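Side-chain contact in methyltransferase (Thermus thermophilus, PDB 1WS6), which probably transfers methyl groups from S-adenosylmethionine to an acceptor not yet identified: residues F32-L35 with R36-P40. Numbering follows the deposited sequence.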
ATOM      1  N   PHE A  32       7.507  -4.967   5.660  1.00 19.32           N
ATOM      2  CA  PHE A  32       8.538  -3.953   5.780  1.00 19.20           C
ATOM      3  C   PHE A  32       9.906  -4.451   6.237  1.00 20.63           C
ATOM      4  O   PHE A  32      10.922  -3.850   5.882  1.00 20.99           O
ATOM      5  CB  PHE A  32       8.014  -2.796   6.639  1.00 18.68           C
ATOM      6  CG  PHE A  32       6.999  -1.946   5.912  1.00 18.85           C
ATOM      7  CD1 PHE A  32       7.406  -1.034   4.948  1.00 17.73           C
ATOM      8  CD2 PHE A  32       5.643  -2.147   6.096  1.00 17.82           C
ATOM      9  CE1 PHE A  32       6.485  -0.345   4.176  1.00 16.51           C
ATOM     10  CE2 PHE A  32       4.715  -1.457   5.323  1.00 19.47           C
ATOM     11  CZ  PHE A  32       5.141  -0.554   4.359  1.00 15.83           C
ATOM     12  N   ASP A  33       9.954  -5.544   6.998  1.00 21.43           N
ATOM     13  CA  ASP A  33      11.248  -6.085   7.411  1.00 23.60           C
ATOM     14  C   ASP A  33      11.954  -6.430   6.111  1.00 25.19           C
ATOM     15  O   ASP A  33      13.148  -6.195   5.948  1.00 26.37           O
ATOM     16  CB  ASP A  33      11.115  -7.382   8.212  1.00 26.61           C
ATOM     17  CG  ASP A  33      10.699  -7.162   9.649  1.00 27.59           C
ATOM     18  OD1 ASP A  33      10.819  -6.028  10.162  1.00 26.69           O
ATOM     19  OD2 ASP A  33      10.265  -8.157  10.268  1.00 29.39           O
ATOM     20  N   TYR A  34      11.187  -6.993   5.185  1.00 26.13           N
ATOM     21  CA  TYR A  34      11.698  -7.387   3.882  1.00 27.28           C
ATOM     22  C   TYR A  34      12.047  -6.181   3.019  1.00 27.21           C
ATOM     23  O   TYR A  34      13.122  -6.113   2.436  1.00 26.73           O
ATOM     24  CB  TYR A  34      10.657  -8.231   3.156  1.00 28.98           C
ATOM     25  CG  TYR A  34      11.075  -8.622   1.762  1.00 32.87           C
ATOM     26  CD1 TYR A  34      12.091  -9.550   1.556  1.00 34.13           C
ATOM     27  CD2 TYR A  34      10.482  -8.040   0.648  1.00 32.15           C
ATOM     28  CE1 TYR A  34      12.506  -9.887   0.286  1.00 34.11           C
ATOM     29  CE2 TYR A  34      10.892  -8.372  -0.628  1.00 34.47           C
ATOM     30  CZ  TYR A  34      11.905  -9.294  -0.802  1.00 36.09           C
ATOM     31  OH  TYR A  34      12.333  -9.616  -2.069  1.00 39.66           O
ATOM     32  N   LEU A  35      11.126  -5.226   2.945  1.00 27.29           N
ATOM     33  CA  LEU A  35      11.314  -4.034   2.135  1.00 27.61           C
ATOM     34  C   LEU A  35      12.525  -3.186   2.487  1.00 29.29           C
ATOM     35  O   LEU A  35      13.205  -2.690   1.593  1.00 29.90           O
ATOM     36  CB  LEU A  35      10.052  -3.172   2.176  1.00 26.62           C
ATOM     37  CG  LEU A  35       9.105  -3.310   0.982  1.00 27.35           C
ATOM     38  CD1 LEU A  35       9.200  -4.699   0.378  1.00 26.24           C
ATOM     39  CD2 LEU A  35       7.689  -3.007   1.440  1.00 25.79           C
ATOM     40  N   ARG A  36      12.807  -2.993   3.770  1.00 31.46           N
ATOM     41  CA  ARG A  36      13.970  -2.182   4.108  1.00 33.89           C
ATOM     42  C   ARG A  36      15.240  -3.006   3.864  1.00 35.21           C
ATOM     43  O   ARG A  36      16.311  -2.466   3.599  1.00 35.37           O
ATOM     44  CB  ARG A  36      13.890  -1.680   5.556  1.00 33.94           C
ATOM     45  CG  ARG A  36      14.240  -2.682   6.635  1.00 36.53           C
ATOM     46  CD  ARG A  36      14.192  -2.006   8.017  1.00 37.39           C
ATOM     47  NE  ARG A  36      12.823  -1.704   8.416  1.00 36.43           N
ATOM     48  CZ  ARG A  36      12.014  -2.578   9.007  1.00 36.40           C
ATOM     49  NH1 ARG A  36      12.449  -3.800   9.275  1.00 37.99           N
ATOM     50  NH2 ARG A  36      10.768  -2.244   9.310  1.00 36.03           N
ATOM     51  N   LEU A  37      15.103  -4.324   3.924  1.00 35.64           N
ATOM     52  CA  LEU A  37      16.230  -5.210   3.681  1.00 36.51           C
ATOM     53  C   LEU A  37      16.541  -5.226   2.180  1.00 35.93           C
ATOM     54  O   LEU A  37      17.707  -5.215   1.774  1.00 35.26           O
ATOM     55  CB  LEU A  37      15.893  -6.625   4.161  1.00 39.43           C
ATOM     56  CG  LEU A  37      16.983  -7.700   4.158  1.00 42.17           C
ATOM     57  CD1 LEU A  37      17.356  -8.094   2.734  1.00 44.53           C
ATOM     58  CD2 LEU A  37      18.194  -7.173   4.905  1.00 43.59           C
ATOM     59  N   ARG A  38      15.494  -5.235   1.358  1.00 33.21           N
ATOM     60  CA  ARG A  38      15.671  -5.276  -0.086  1.00 31.56           C
ATOM     61  C   ARG A  38      15.884  -3.921  -0.746  1.00 30.42           C
ATOM     62  O   ARG A  38      16.482  -3.839  -1.815  1.00 30.65           O
ATOM     63  CB  ARG A  38      14.484  -5.987  -0.744  1.00 31.99           C
ATOM     64  CG  ARG A  38      14.533  -5.970  -2.267  1.00 34.49           C
ATOM     65  CD  ARG A  38      13.684  -7.070  -2.903  1.00 34.84           C
ATOM     66  NE  ARG A  38      13.705  -6.954  -4.360  1.00 37.02           N
ATOM     67  CZ  ARG A  38      13.236  -7.866  -5.203  1.00 35.09           C
ATOM     68  NH1 ARG A  38      12.697  -8.986  -4.748  1.00 36.28           N
ATOM     69  NH2 ARG A  38      13.310  -7.656  -6.507  1.00 35.07           N
ATOM     70  N   TYR A  39      15.407  -2.862  -0.104  1.00 29.79           N
ATOM     71  CA  TYR A  39      15.529  -1.512  -0.645  1.00 28.45           C
ATOM     72  C   TYR A  39      16.058  -0.551   0.400  1.00 30.46           C
ATOM     73  O   TYR A  39      15.329   0.300   0.910  1.00 30.07           O
ATOM     74  CB  TYR A  39      14.172  -1.028  -1.135  1.00 26.28           C
ATOM     75  CG  TYR A  39      13.616  -1.864  -2.249  1.00 23.51           C
ATOM     76  CD1 TYR A  39      14.212  -1.864  -3.506  1.00 22.64           C
ATOM     77  CD2 TYR A  39      12.500  -2.658  -2.050  1.00 22.78           C
ATOM     78  CE1 TYR A  39      13.707  -2.634  -4.543  1.00 23.32           C
ATOM     79  CE2 TYR A  39      11.983  -3.434  -3.080  1.00 25.43           C
ATOM     80  CZ  TYR A  39      12.592  -3.418  -4.326  1.00 24.57           C
ATOM     81  OH  TYR A  39      12.080  -4.189  -5.346  1.00 24.22           O
ATOM     82  N   PRO A  40      17.343  -0.677   0.734  1.00 32.39           N
ATOM     83  CA  PRO A  40      17.965   0.194   1.730  1.00 33.11           C
ATOM     84  C   PRO A  40      18.010   1.642   1.267  1.00 34.57           C
ATOM     85  O   PRO A  40      18.148   2.556   2.072  1.00 36.42           O
ATOM     86  CB  PRO A  40      19.347  -0.419   1.898  1.00 34.70           C
ATOM     87  CG  PRO A  40      19.621  -1.016   0.523  1.00 35.47           C
ATOM     88  CD  PRO A  40      18.307  -1.653   0.194  1.00 33.17           C
TER
HETATM   89  O   HOH W   1       8.812  -3.788  10.260  1.00 25.42           O
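Arg36 folds back over the preceding turn to reach Asp33 in the last turns of helix 25-38, which packs beside the mixed sheet of this Rossmann-like methyltransferase. Arg36 CB lies 3.7 Å from Phe32 O, and CG rests against both Phe32 O (3.6 Å) and Asp33 O. The bend at chi3 (71°) turns the chain back, laying one guanidinium face against Phe32 O, which sits 3.5 Å above its centre. NH1 forms a salt bridge with Asp33 OD1 (2.9 Å), on the anti side of a carboxylate short enough to meet a cation three residues on; NH2 is shared between Glu62 and a water that also donates to that OD1. Arginine suits this place because its flat head serves several acceptors; a leucine here would probably leave the Asp33 and Glu62 carboxylates without their common cationic partner. Arg38, one turn after Tyr34, runs extended beside it, its CB over the rim of one ring face and Arg38 CD 3.5 Å from Tyr34 CZ, and NH2 pairs with Glu170. Tyr39 N bonds to Leu35 O. Tyrosine offers the methylenes a flat ring and NH1 an acceptor: Arg38 NH1 donates almost straight (171°) to Tyr34 OH, which lies in the guanidinium plane at 2.8 Å.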